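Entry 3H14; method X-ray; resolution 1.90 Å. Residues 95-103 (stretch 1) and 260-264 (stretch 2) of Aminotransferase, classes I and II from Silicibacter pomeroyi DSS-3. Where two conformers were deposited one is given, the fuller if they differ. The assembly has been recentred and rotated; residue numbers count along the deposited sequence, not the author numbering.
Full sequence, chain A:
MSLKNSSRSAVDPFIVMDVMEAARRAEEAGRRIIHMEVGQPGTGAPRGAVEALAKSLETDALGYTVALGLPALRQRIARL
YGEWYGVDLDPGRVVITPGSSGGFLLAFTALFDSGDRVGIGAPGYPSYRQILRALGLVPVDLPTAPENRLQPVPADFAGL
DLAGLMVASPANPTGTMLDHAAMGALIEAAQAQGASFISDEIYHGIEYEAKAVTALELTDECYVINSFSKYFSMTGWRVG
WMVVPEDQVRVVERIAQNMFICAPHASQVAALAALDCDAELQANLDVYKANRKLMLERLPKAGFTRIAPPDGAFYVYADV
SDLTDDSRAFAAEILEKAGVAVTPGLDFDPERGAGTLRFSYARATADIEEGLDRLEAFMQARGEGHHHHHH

Stretch 1, residues 95-103: VITPGSSGG
Stretch 2 (260-264) FICAP

Residues 95-97 form the end of a strand, 98 and 99 a short loop, and 100-103 the opening of a helix; against this turn packs 260-264, which has no regular secondary structure. The register is set by Pro98 and Ala263, whose CA atoms lie 4.0 Å apart. The contact buries 237 Å², both sides summed, and no direct hydrogen bond crosses it: it rests on apolar packing and one bridging water.

Val95 (phi/psi -111/124, chi1 t at 178°) is extended, and its side chain does not reach the second stretch: the closest pair, Val95 CG1 and Ile261 O, is 6.6 Å apart. Ile96 continues the strand at -82/131. Its CA-to-CB bond points sideways and its rotamer is m,m (-56°, -47°), which leads the end of the side chain away; CG2 nevertheless remains 4.0 Å from Ala263 CB, an apolar contact. The backbone of Ile96 is joined to the same residue through water 1, which donates to Ile96 O at 2.9 Å and accepts from Ala263 N at 3.1 Å. The water thus satisfies a strand carbonyl and a loop amide that do not bond to each other directly.

Thr97 (-123/163, chi1 p at 62°) directs its CA-to-CB bond away, so its contribution to the contact comes from the backbone: Thr97 O lies 3.4 Å from Ala263 CB. The side chain instead turns back over its own loop, with OG1 2.8 Å from Gly99 O and 3.3 Å from Gly99 N.

Pro98 leaves the strand at -73/34, its ring puckered C-gamma endo and its CA-to-CB bond sideways. It has the largest covered area of any residue here, 64 Å². Its CG meets Ile261 CG2 at 3.4 Å, a tight apolar contact, while its CB is 3.7 Å from Cys262 O and its N is 3.9 Å from Ala263 N. One proline therefore touches three consecutive residues. Ile261 (-106/103) presents its side chain in the m,t rotamer (-58°, 171°). Cys262 is nearly fully extended at -158/163, with chi1 p at 67° and CA-to-CB pointing away, so it meets Pro98 through its carbonyl. Ala263 follows at -79/144.

Gly99 is the N-cap residue, at phi/psi 111/-170. At these angles a CB would be jammed against the carbonyl O of Pro98, which by itself calls for glycine. The helix then begins with Ser100 (-78/-29, chi1 m at -90°) and Ser101 (-57/-46, chi1 t at -169°), neither touching the second stretch. Gly102 (-64/-40) brings its CA to 4.4 Å from Ile261 CG2, so the methyl that packs on Pro98 also approaches the first helical turn. An ideal CB on Gly102 would point toward the second stretch but come within 2.5 Å of Pro98 CD, a clash inside its own stretch. Gly103 (-65/-46) makes no contact across; its N donates to Gly99 O at 3.2 Å, closing the first turn of the helix.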

ATOM      1  N   VAL A  95     -12.473   3.004 -13.889  1.00 21.63           N
ATOM      2  CA  VAL A  95     -13.561   2.498 -13.099  1.00 20.83           C
ATOM      3  C   VAL A  95     -13.389   2.993 -11.640  1.00 21.39           C
ATOM      4  O   VAL A  95     -12.360   2.733 -11.005  1.00 20.50           O
ATOM      5  CB  VAL A  95     -13.577   0.961 -13.125  1.00 20.92           C
ATOM      6  CG1 VAL A  95     -14.682   0.386 -12.250  1.00 21.43           C
ATOM      7  CG2 VAL A  95     -13.720   0.452 -14.548  1.00 23.27           C
ATOM      8  N   ILE A  96     -14.406   3.673 -11.123  1.00 20.67           N
ATOM      9  CA  ILE A  96     -14.394   4.178  -9.769  1.00 21.52           C
ATOM     10  C   ILE A  96     -14.799   3.041  -8.842  1.00 21.47           C
ATOM     11  O   ILE A  96     -15.790   2.364  -9.089  1.00 22.11           O
ATOM     12  CB  ILE A  96     -15.377   5.327  -9.609  1.00 21.81           C
ATOM     13  CG1 ILE A  96     -15.070   6.433 -10.625  1.00 21.36           C
ATOM     14  CG2 ILE A  96     -15.338   5.845  -8.168  1.00 21.41           C
ATOM     15  CD1 ILE A  96     -13.565   6.848 -10.732  1.00 21.25           C
ATOM     16  N   THR A  97     -14.032   2.825  -7.781  1.00 20.29           N
ATOM     17  CA  THR A  97     -14.236   1.688  -6.887  1.00 20.62           C
ATOM     18  C   THR A  97     -14.447   2.190  -5.466  1.00 20.63           C
ATOM     19  O   THR A  97     -14.107   3.313  -5.153  1.00 19.30           O
ATOM     20  CB  THR A  97     -12.985   0.785  -6.832  1.00 20.91           C
ATOM     21  OG1 THR A  97     -11.908   1.565  -6.315  1.00 21.66           O
ATOM     22  CG2 THR A  97     -12.618   0.274  -8.216  1.00 22.65           C
ATOM     23  N   PRO A  98     -14.986   1.342  -4.596  1.00 22.32           N
ATOM     24  CA  PRO A  98     -15.044   1.732  -3.185  1.00 24.18           C
ATOM     25  C   PRO A  98     -13.663   1.700  -2.457  1.00 25.06           C
ATOM     26  O   PRO A  98     -13.594   1.449  -1.260  1.00 27.72           O
ATOM     27  CB  PRO A  98     -16.016   0.725  -2.580  1.00 24.56           C
ATOM     28  CG  PRO A  98     -16.029  -0.446  -3.523  1.00 23.90           C
ATOM     29  CD  PRO A  98     -15.584   0.028  -4.866  1.00 22.67           C
ATOM     30  N   GLY A  99     -12.578   2.011  -3.141  1.00 25.20           N
ATOM     31  CA  GLY A  99     -11.268   1.932  -2.501  1.00 25.41           C
ATOM     32  C   GLY A  99     -10.461   0.815  -3.091  1.00 25.44           C
ATOM     33  O   GLY A  99     -10.841   0.212  -4.095  1.00 25.92           O
ATOM     34  N   SER A 100      -9.341   0.503  -2.466  1.00 25.91           N
ATOM     35  CA  SER A 100      -8.532  -0.537  -3.056  0.50 26.13           C
ATOM     36  C   SER A 100      -9.053  -1.940  -2.781  1.00 25.91           C
ATOM     37  O   SER A 100      -8.896  -2.808  -3.649  1.00 25.82           O
ATOM     38  CB  SER A 100      -7.057  -0.359  -2.755  0.50 26.71           C
ATOM     39  OG  SER A 100      -6.516   0.431  -3.811  0.50 27.92           O
ATOM     40  N   SER A 101      -9.737  -2.167  -1.663  1.00 25.51           N
ATOM     41  CA  SER A 101     -10.351  -3.470  -1.372  0.50 25.91           C
ATOM     42  C   SER A 101     -11.299  -3.836  -2.511  1.00 25.33           C
ATOM     43  O   SER A 101     -11.308  -4.968  -2.990  1.00 25.64           O
ATOM     44  CB  SER A 101     -11.138  -3.422  -0.046  0.50 26.38           C
ATOM     45  OG  SER A 101     -11.546  -4.718   0.412  0.50 28.74           O
ATOM     46  N   GLY A 102     -12.104  -2.848  -2.916  1.00 23.29           N
ATOM     47  CA  GLY A 102     -13.059  -2.974  -4.015  1.00 22.26           C
ATOM     48  C   GLY A 102     -12.366  -3.228  -5.335  1.00 20.66           C
ATOM     49  O   GLY A 102     -12.845  -3.991  -6.160  1.00 20.04           O
ATOM     50  N   GLY A 103     -11.246  -2.562  -5.555  1.00 18.82           N
ATOM     51  CA  GLY A 103     -10.480  -2.765  -6.772  1.00 19.56           C
ATOM     52  C   GLY A 103      -9.927  -4.170  -6.820  1.00 18.81           C
ATOM     53  O   GLY A 103      -9.977  -4.843  -7.857  1.00 17.19           O
ATOM     54  N   PHE A 260     -23.241  -4.882  -6.991  1.00 44.80           N
ATOM     55  CA  PHE A 260     -23.400  -3.555  -6.362  1.00 44.12           C
ATOM     56  C   PHE A 260     -22.159  -3.049  -5.601  1.00 43.81           C
ATOM     57  O   PHE A 260     -22.259  -2.634  -4.444  1.00 44.59           O
ATOM     58  CB  PHE A 260     -24.666  -3.535  -5.474  1.00 44.81           C
ATOM     59  N   ILE A 261     -20.996  -3.059  -6.265  1.00 42.65           N
ATOM     60  CA  ILE A 261     -19.732  -2.599  -5.671  1.00 41.78           C
ATOM     61  C   ILE A 261     -19.320  -1.246  -6.248  1.00 40.33           C
ATOM     62  O   ILE A 261     -18.805  -1.153  -7.375  1.00 40.78           O
ATOM     63  CB  ILE A 261     -18.559  -3.574  -5.947  1.00 42.05           C
ATOM     64  CG1 ILE A 261     -18.865  -4.985  -5.425  1.00 42.12           C
ATOM     65  CG2 ILE A 261     -17.277  -3.061  -5.313  1.00 42.19           C
ATOM     66  CD1 ILE A 261     -17.839  -6.007  -5.858  1.00 42.20           C
ATOM     67  N   CYS A 262     -19.530  -0.193  -5.482  1.00 37.57           N
ATOM     68  CA  CYS A 262     -19.228   1.132  -5.975  1.00 36.15           C
ATOM     69  C   CYS A 262     -19.023   2.083  -4.809  1.00 32.60           C
ATOM     70  O   CYS A 262     -19.387   1.782  -3.666  1.00 30.53           O
ATOM     71  CB  CYS A 262     -20.359   1.616  -6.860  1.00 36.50           C
ATOM     72  SG  CYS A 262     -21.817   1.862  -5.918  1.00 43.99           S
ATOM     73  N   ALA A 263     -18.403   3.209  -5.114  1.00 29.98           N
ATOM     74  CA  ALA A 263     -18.033   4.174  -4.101  1.00 28.83           C
ATOM     75  C   ALA A 263     -19.266   5.003  -3.701  1.00 28.06           C
ATOM     76  O   ALA A 263     -20.117   5.295  -4.544  1.00 26.24           O
ATOM     77  CB  ALA A 263     -16.928   5.043  -4.601  1.00 27.79           C
ATOM     78  N   PRO A 264     -19.364   5.368  -2.411  1.00 27.76           N
ATOM     79  CA  PRO A 264     -20.414   6.267  -1.982  1.00 27.69           C
ATOM     80  C   PRO A 264     -20.364   7.577  -2.760  1.00 27.20           C
ATOM     81  O   PRO A 264     -19.288   8.098  -3.012  1.00 26.86           O
ATOM     82  CB  PRO A 264     -20.103   6.523  -0.502  1.00 28.05           C
ATOM     83  CG  PRO A 264     -18.916   5.708  -0.153  1.00 28.65           C
ATOM     84  CD  PRO A 264     -18.462   4.953  -1.318  1.00 28.18           C
TER
HETATM   85  O   HOH W   1     -18.255   3.568  -8.207  1.00 34.42           O